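Local coordinates for uncharacterized protein (Bordetella bronchiseptica, PDB 4XG0), which is of uncharacterised individual function but belongs to the DUF1537 family, and so probably acts as a kinase in the catabolism of acid sugars, at residues I28-D33 / R106-V111; Q53-G58 / L74-H79. One frame throughout, in Å; residues are numbered along the deposited sequence.

Contact 1: residues I28-D33 / R106-V111; sequences IGIVAD and RLYKKV
Ile30 and Tyr108 lie side by side on one face of a parallel strand pair, both pointing the same way, with Ile30 CG1 4.0 Å from Tyr108 CD2. With chi1 at 166° the tyrosine ring swings away from its own N, whereas the CG1 branch of Ile30 is anti to the carbonyl carbon; this combination brings that branch obliquely against the ring. On the same face, Ile28 CG1 meets Arg106 CB at 3.9 Å, the two side chains crossing at a slant before the arginine bends away at chi2. Ala32 CB presses on Lys110 CG at 3.6 Å. The other face carries Val31 and Leu107, where the leucine CD1 branch leans across to Val31 CG2 at 4.1 Å and passes beside Gly29 O.

The strands run parallel, their segment axes crossing at -18°, and four backbone bonds fix the register, among them Tyr108 N to Gly29 O at 2.9 Å. A fifth, weak bond from Asp33 N to Lys110 O lies where strand 28-32 gives way to loop. There a water donates to Asp33 OD1 and accepts from Lys110 NZ, bridging charged atoms 5.1 Å apart. Lys110 NZ also donates to Val111 O and to a bound citrate, probably from the crystallisation liquor, which may mark a pocket. Asp33 OD2 forms a salt bridge with Arg81 and Lys109 NZ one with Glu122; Tyr108 OH is hydrogen-bonded to Ser239 O.

These are inner strands of the parallel alpha/beta sheet in the sugar-binding N-terminal domain: strand 73-77 lies beyond 28-32, strand 234-238 beyond 106-110, and helices 35-47 and 240-252 cover the face bearing Ile30 and Tyr108.

Contact 2: residues Q53-G58 / L74-H79; sequences QLSVGG and LAVTTH
A beta-alpha-beta unit, strand 52-54, helix 59-64 and strand 73-77, brings these segments together at an outermost position of the parallel sheet. Two nearly straight backbone bonds set the register: Ala75 N to Gln53 O (N-H...O 171°) and Ser55 N to Ala75 O, both 2.9 Å. Leu54 CD1 reaches Ala75 CB at 4.0 Å on one face. On the other, Leu74 CD1 turns toward the partner strand, coming 3.6 Å from Gln53 O and also approaching Ser55 OG. That hydroxyl donates weakly to Gly58 O within its own segment.

Beyond Ser55 the ladder gives way to a turn, and Thr77 N bonds instead to Gly57 O at 3.1 Å, the donor tilted 26° from the carbonyl plane. Thr77 OG1 accepts from His79 N in an ST turn, while its CG2 rests over one face of the imidazole, offset toward the rim. The ring presents its edge to the turn, with CE1 3.0 Å from Val56 O and NE2 near Gly57 CA.

All three hydrogen bonds across the segments are backbone to backbone, so the main chain, not specific polar side-chain pairs, sets the register; past Ser55 the single Gly57 O bond, with the Thr77 and His79 packing, holds the turn beside strand 73-77.

The two contacts belong to one sheet, in which strands 28-32 and 73-77 are neighbours, so together they span the order 52-54, 73-77, 28-32, 106-110; their centres are about 10 Å apart. Ile30 N to Leu74 O and Ala32 O to Thr78 N, each 2.9 Å, are probable hydrogen bonds stitching them together. Contact 1 is interior, with 11 of its 12 touching residues buried and a full five-residue ladder. Contact 2, at the sheet margin, is only partly buried and has two bridges before its first segment turns. Their chemistry differs accordingly: charged side chains, a water and citrate gather at the loop end of contact 1, whereas backbone carbonyls and an exposed histidine mark that of contact 2.

Contact 1: residues I28-D33 / R106-V111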
ATOM      1  N   ILE A  28      -1.739  -3.994 -13.071  1.00 28.20           N
ATOM      2  CA  ILE A  28      -1.928  -5.105 -12.130  1.00 22.46           C
ATOM      3  C   ILE A  28      -3.031  -5.984 -12.623  1.00 24.75           C
ATOM      4  O   ILE A  28      -4.065  -5.506 -13.051  1.00 25.07           O
ATOM      5  CB  ILE A  28      -2.331  -4.583 -10.755  1.00 25.97           C
ATOM      6  CG1 ILE A  28      -1.176  -3.828 -10.109  1.00 25.77           C
ATOM      7  CG2 ILE A  28      -2.799  -5.733  -9.866  1.00 23.46           C
ATOM      8  CD1 ILE A  28      -1.620  -2.771  -9.131  1.00 22.31           C
ATOM      9  N   GLY A  29      -2.803  -7.285 -12.611  1.00 24.58           N
ATOM     10  CA  GLY A  29      -3.844  -8.247 -12.898  1.00 28.24           C
ATOM     11  C   GLY A  29      -4.185  -9.035 -11.637  1.00 27.83           C
ATOM     12  O   GLY A  29      -3.289  -9.468 -10.917  1.00 28.22           O
ATOM     13  N   ILE A  30      -5.476  -9.210 -11.377  1.00 24.74           N
ATOM     14  CA  ILE A  30      -5.982 -10.019 -10.272  1.00 24.03           C
ATOM     15  C   ILE A  30      -6.741 -11.238 -10.841  1.00 26.95           C
ATOM     16  O   ILE A  30      -7.753 -11.093 -11.516  1.00 27.24           O
ATOM     17  CB  ILE A  30      -6.959  -9.232  -9.378  1.00 22.93           C
ATOM     18  CG1 ILE A  30      -6.280  -8.043  -8.722  1.00 21.10           C
ATOM     19  CG2 ILE A  30      -7.518 -10.170  -8.300  1.00 29.33           C
ATOM     20  CD1 ILE A  30      -7.320  -7.066  -8.190  1.00 20.62           C
ATOM     21  N   VAL A  31      -6.223 -12.448 -10.604  1.00 26.14           N
ATOM     22  CA  VAL A  31      -6.912 -13.685 -10.976  1.00 28.04           C
ATOM     23  C   VAL A  31      -7.523 -14.358  -9.729  1.00 27.07           C
ATOM     24  O   VAL A  31      -6.788 -14.846  -8.870  1.00 26.03           O
ATOM     25  CB  VAL A  31      -5.917 -14.681 -11.612  1.00 28.87           C
ATOM     26  CG1 VAL A  31      -6.632 -15.956 -12.035  1.00 30.72           C
ATOM     27  CG2 VAL A  31      -5.218 -14.060 -12.791  1.00 33.70           C
ATOM     28  N   ALA A  32      -8.853 -14.359  -9.622  1.00 27.72           N
ATOM     29  CA  ALA A  32      -9.544 -15.000  -8.505  1.00 27.34           C
ATOM     30  C   ALA A  32     -10.302 -16.221  -8.956  1.00 31.11           C
ATOM     31  O   ALA A  32     -10.796 -16.263 -10.076  1.00 30.98           O
ATOM     32  CB  ALA A  32     -10.502 -14.026  -7.859  1.00 26.58           C
ATOM     33  N   ASP A  33     -10.425 -17.216  -8.079  1.00 29.79           N
ATOM     34  CA  ASP A  33     -11.113 -18.423  -8.476  1.00 37.10           C
ATOM     35  C   ASP A  33     -12.636 -18.384  -8.304  1.00 32.85           C
ATOM     36  O   ASP A  33     -13.325 -19.317  -8.698  1.00 33.82           O
ATOM     37  CB  ASP A  33     -10.486 -19.655  -7.793  1.00 33.35           C
ATOM     38  CG  ASP A  33     -10.707 -19.686  -6.296  1.00 31.22           C
ATOM     39  OD1 ASP A  33     -10.879 -18.616  -5.678  1.00 28.24           O
ATOM     40  OD2 ASP A  33     -10.730 -20.821  -5.741  1.00 31.42           O
ATOM     41  N   ARG A 106       2.289  -6.567 -12.639  1.00 29.08           N
ATOM     42  CA  ARG A 106       2.149  -7.213 -11.335  1.00 29.17           C
ATOM     43  C   ARG A 106       0.961  -8.167 -11.381  1.00 30.79           C
ATOM     44  O   ARG A 106      -0.090  -7.827 -11.913  1.00 27.26           O
ATOM     45  CB  ARG A 106       1.961  -6.150 -10.228  1.00 22.13           C
ATOM     46  CG  ARG A 106       3.187  -5.239 -10.086  1.00 25.56           C
ATOM     47  CD  ARG A 106       4.405  -5.972  -9.529  1.00 33.57           C
ATOM     48  NE  ARG A 106       5.505  -5.072  -9.187  1.00 27.18           N
ATOM     49  CZ  ARG A 106       6.369  -4.544 -10.054  1.00 30.89           C
ATOM     50  NH1 ARG A 106       6.302  -4.823 -11.355  1.00 32.38           N
ATOM     51  NH2 ARG A 106       7.334  -3.745  -9.613  1.00 34.80           N
ATOM     52  N   LEU A 107       1.132  -9.351 -10.813  1.00 24.14           N
ATOM     53  CA  LEU A 107       0.075 -10.354 -10.757  1.00 22.50           C
ATOM     54  C   LEU A 107      -0.273 -10.751  -9.320  1.00 22.31           C
ATOM     55  O   LEU A 107       0.629 -11.096  -8.549  1.00 26.10           O
ATOM     56  CB  LEU A 107       0.525 -11.629 -11.456  1.00 22.82           C
ATOM     57  CG  LEU A 107      -0.527 -12.711 -11.611  1.00 23.63           C
ATOM     58  CD1 LEU A 107      -1.560 -12.237 -12.581  1.00 28.00           C
ATOM     59  CD2 LEU A 107       0.081 -14.048 -12.096  1.00 32.49           C
ATOM     60  N   TYR A 108      -1.567 -10.740  -8.978  1.00 23.33           N
ATOM     61  CA  TYR A 108      -2.037 -11.208  -7.673  1.00 18.95           C
ATOM     62  C   TYR A 108      -3.021 -12.342  -7.924  1.00 22.18           C
ATOM     63  O   TYR A 108      -4.003 -12.183  -8.655  1.00 23.48           O
ATOM     64  CB  TYR A 108      -2.697 -10.050  -6.924  1.00 19.59           C
ATOM     65  CG  TYR A 108      -3.560 -10.302  -5.690  1.00 21.74           C
ATOM     66  CD1 TYR A 108      -3.414 -11.396  -4.859  1.00 31.63           C
ATOM     67  CD2 TYR A 108      -4.536  -9.360  -5.360  1.00 28.78           C
ATOM     68  CE1 TYR A 108      -4.243 -11.546  -3.707  1.00 24.47           C
ATOM     69  CE2 TYR A 108      -5.334  -9.509  -4.264  1.00 36.31           C
ATOM     70  CZ  TYR A 108      -5.183 -10.602  -3.441  1.00 23.59           C
ATOM     71  OH  TYR A 108      -6.017 -10.682  -2.341  1.00 39.35           O
ATOM     72  N   LYS A 109      -2.741 -13.510  -7.354  1.00 20.70           N
ATOM     73  CA  LYS A 109      -3.677 -14.613  -7.447  1.00 18.68           C
ATOM     74  C   LYS A 109      -4.491 -14.723  -6.159  1.00 21.70           C
ATOM     75  O   LYS A 109      -3.939 -14.920  -5.072  1.00 20.62           O
ATOM     76  CB  LYS A 109      -2.962 -15.958  -7.689  1.00 20.76           C
ATOM     77  CG  LYS A 109      -3.920 -17.056  -7.984  1.00 20.97           C
ATOM     78  CD  LYS A 109      -3.224 -18.398  -8.268  1.00 30.00           C
ATOM     79  CE  LYS A 109      -4.183 -19.444  -8.895  1.00 24.39           C
ATOM     80  NZ  LYS A 109      -5.208 -19.971  -7.948  1.00 27.69           N
ATOM     81  N   LYS A 110      -5.804 -14.551  -6.285  1.00 20.35           N
ATOM     82  CA  LYS A 110      -6.731 -14.506  -5.165  1.00 19.23           C
ATOM     83  C   LYS A 110      -7.404 -15.860  -4.990  1.00 21.07           C
ATOM     84  O   LYS A 110      -8.088 -16.364  -5.898  1.00 23.52           O
ATOM     85  CB  LYS A 110      -7.790 -13.393  -5.355  1.00 22.93           C
ATOM     86  CG  LYS A 110      -9.097 -13.568  -4.553  1.00 22.78           C
ATOM     87  CD  LYS A 110      -8.864 -13.412  -3.028  1.00 22.49           C
ATOM     88  CE  LYS A 110     -10.175 -13.471  -2.256  1.00 20.44           C
ATOM     89  NZ  LYS A 110     -10.785 -14.803  -2.284  1.00 22.37           N
ATOM     90  N   VAL A 111      -7.147 -16.454  -3.818  1.00 22.79           N
ATOM     91  CA  VAL A 111      -7.647 -17.766  -3.453  1.00 21.51           C
ATOM     92  C   VAL A 111      -8.493 -17.716  -2.172  1.00 21.79           C
ATOM     93  O   VAL A 111      -8.597 -16.673  -1.523  1.00 23.59           O
ATOM     94  CB  VAL A 111      -6.468 -18.765  -3.276  1.00 22.77           C
ATOM     95  CG1 VAL A 111      -5.722 -18.944  -4.597  1.00 25.10           C
ATOM     96  CG2 VAL A 111      -5.529 -18.263  -2.225  1.00 22.08           C
TER
HETATM   97  O   HOH W   1     -11.653 -16.078  -4.710  1.00 23.46           O

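Contact 2: residues Q53-G58 / L74-H79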
ATOM      1  N   GLN A  53     -11.143  -2.425 -13.201  1.00 27.24           N
ATOM      2  CA  GLN A  53     -12.197  -3.025 -13.988  1.00 29.51           C
ATOM      3  C   GLN A  53     -12.406  -4.460 -13.552  1.00 29.68           C
ATOM      4  O   GLN A  53     -11.444  -5.127 -13.209  1.00 28.72           O
ATOM      5  CB  GLN A  53     -11.812  -3.021 -15.457  1.00 31.51           C
ATOM      6  CG  GLN A  53     -11.636  -1.689 -16.059  1.00 44.88           C
ATOM      7  CD  GLN A  53     -12.837  -1.235 -16.867  1.00 51.01           C
ATOM      8  OE1 GLN A  53     -13.744  -2.019 -17.164  1.00 51.89           O
ATOM      9  NE2 GLN A  53     -12.836   0.040 -17.244  1.00 49.20           N
ATOM     10  N   LEU A  54     -13.653  -4.907 -13.557  1.00 30.97           N
ATOM     11  CA  LEU A  54     -14.013  -6.247 -13.085  1.00 31.27           C
ATOM     12  C   LEU A  54     -14.771  -6.980 -14.164  1.00 33.96           C
ATOM     13  O   LEU A  54     -15.698  -6.411 -14.767  1.00 35.50           O
ATOM     14  CB  LEU A  54     -14.874  -6.131 -11.809  1.00 33.33           C
ATOM     15  CG  LEU A  54     -15.510  -7.410 -11.231  1.00 41.62           C
ATOM     16  CD1 LEU A  54     -14.468  -8.247 -10.531  1.00 43.78           C
ATOM     17  CD2 LEU A  54     -16.649  -7.066 -10.272  1.00 42.77           C
ATOM     18  N   SER A  55     -14.346  -8.211 -14.458  1.00 36.02           N
ATOM     19  CA  SER A  55     -15.104  -9.119 -15.326  1.00 42.94           C
ATOM     20  C   SER A  55     -15.820 -10.178 -14.482  1.00 43.92           C
ATOM     21  O   SER A  55     -15.231 -10.749 -13.562  1.00 44.43           O
ATOM     22  CB  SER A  55     -14.211  -9.829 -16.360  1.00 49.14           C
ATOM     23  OG  SER A  55     -13.439  -8.900 -17.099  1.00 62.26           O
ATOM     24  N   VAL A  56     -17.089 -10.426 -14.805  1.00 45.85           N
ATOM     25  CA  VAL A  56     -17.894 -11.414 -14.093  1.00 46.12           C
ATOM     26  C   VAL A  56     -17.551 -12.754 -14.699  1.00 48.24           C
ATOM     27  O   VAL A  56     -17.989 -13.805 -14.216  1.00 54.78           O
ATOM     28  CB  VAL A  56     -19.407 -11.105 -14.204  1.00 50.73           C
ATOM     29  CG1 VAL A  56     -20.238 -12.256 -13.697  1.00 61.77           C
ATOM     30  CG2 VAL A  56     -19.741  -9.831 -13.407  1.00 39.83           C
ATOM     31  N   GLY A  57     -16.760 -12.700 -15.767  1.00 51.05           N
ATOM     32  CA  GLY A  57     -16.119 -13.881 -16.315  1.00 59.64           C
ATOM     33  C   GLY A  57     -14.604 -13.715 -16.426  1.00 56.68           C
ATOM     34  O   GLY A  57     -13.930 -13.286 -15.471  1.00 40.85           O
ATOM     35  N   GLY A  58     -14.074 -14.037 -17.609  1.00 73.05           N
ATOM     36  CA  GLY A  58     -12.642 -13.983 -17.868  1.00 68.18           C
ATOM     37  C   GLY A  58     -12.172 -12.668 -18.472  1.00 70.14           C
ATOM     38  O   GLY A  58     -12.949 -11.718 -18.591  1.00 67.96           O
ATOM     39  N   LEU A  74      -7.040  -4.923 -13.568  1.00 26.27           N
ATOM     40  CA  LEU A  74      -8.080  -5.753 -14.173  1.00 28.18           C
ATOM     41  C   LEU A  74      -8.259  -7.007 -13.336  1.00 29.39           C
ATOM     42  O   LEU A  74      -7.304  -7.740 -13.149  1.00 27.26           O
ATOM     43  CB  LEU A  74      -7.729  -6.137 -15.612  1.00 30.77           C
ATOM     44  CG  LEU A  74      -8.694  -7.089 -16.349  1.00 40.63           C
ATOM     45  CD1 LEU A  74     -10.184  -6.745 -16.217  1.00 36.81           C
ATOM     46  CD2 LEU A  74      -8.329  -7.171 -17.834  1.00 45.41           C
ATOM     47  N   ALA A  75      -9.481  -7.218 -12.842  1.00 27.85           N
ATOM     48  CA  ALA A  75      -9.838  -8.370 -12.011  1.00 27.56           C
ATOM     49  C   ALA A  75     -10.792  -9.318 -12.721  1.00 29.77           C
ATOM     50  O   ALA A  75     -11.780  -8.912 -13.351  1.00 31.20           O
ATOM     51  CB  ALA A  75     -10.445  -7.913 -10.695  1.00 25.97           C
ATOM     52  N   VAL A  76     -10.488 -10.616 -12.633  1.00 30.21           N
ATOM     53  CA  VAL A  76     -11.249 -11.616 -13.345  1.00 32.89           C
ATOM     54  C   VAL A  76     -11.513 -12.812 -12.437  1.00 32.11           C
ATOM     55  O   VAL A  76     -10.798 -13.019 -11.473  1.00 30.41           O
ATOM     56  CB  VAL A  76     -10.476 -12.106 -14.578  1.00 34.22           C
ATOM     57  CG1 VAL A  76     -10.031 -10.919 -15.389  1.00 35.13           C
ATOM     58  CG2 VAL A  76      -9.269 -12.921 -14.153  1.00 33.07           C
ATOM     59  N   THR A  77     -12.556 -13.571 -12.747  1.00 34.06           N
ATOM     60  CA  THR A  77     -12.801 -14.815 -12.046  1.00 33.99           C
ATOM     61  C   THR A  77     -12.673 -15.984 -13.013  1.00 36.06           C
ATOM     62  O   THR A  77     -13.141 -15.934 -14.167  1.00 38.08           O
ATOM     63  CB  THR A  77     -14.184 -14.890 -11.391  1.00 37.30           C
ATOM     64  OG1 THR A  77     -14.393 -16.230 -10.925  1.00 36.11           O
ATOM     65  CG2 THR A  77     -15.271 -14.531 -12.377  1.00 42.45           C
ATOM     66  N   THR A  78     -12.028 -17.041 -12.560  1.00 35.70           N
ATOM     67  CA  THR A  78     -11.881 -18.224 -13.406  1.00 39.16           C
ATOM     68  C   THR A  78     -13.015 -19.220 -13.170  1.00 39.06           C
ATOM     69  O   THR A  78     -13.053 -20.267 -13.799  1.00 40.84           O
ATOM     70  CB  THR A  78     -10.550 -18.933 -13.125  1.00 41.17           C
ATOM     71  OG1 THR A  78     -10.390 -19.057 -11.717  1.00 34.95           O
ATOM     72  CG2 THR A  78      -9.373 -18.154 -13.682  1.00 40.79           C
ATOM     73  N   HIS A  79     -13.930 -18.903 -12.252  1.00 38.38           N
ATOM     74  CA  HIS A  79     -14.962 -19.862 -11.791  1.00 39.46           C
ATOM     75  C   HIS A  79     -14.436 -21.285 -11.673  1.00 40.02           C
ATOM     76  O   HIS A  79     -15.102 -22.224 -12.121  1.00 42.04           O
ATOM     77  CB  HIS A  79     -16.170 -19.908 -12.731  1.00 43.25           C
ATOM     78  CG  HIS A  79     -16.392 -18.656 -13.517  1.00 60.16           C
ATOM     79  ND1 HIS A  79     -17.369 -17.736 -13.190  1.00 60.87           N
ATOM     80  CD2 HIS A  79     -15.800 -18.191 -14.641  1.00 59.71           C
ATOM     81  CE1 HIS A  79     -17.355 -16.755 -14.070  1.00 55.51           C
ATOM     82  NE2 HIS A  79     -16.414 -17.002 -14.964  1.00 56.87           N
TER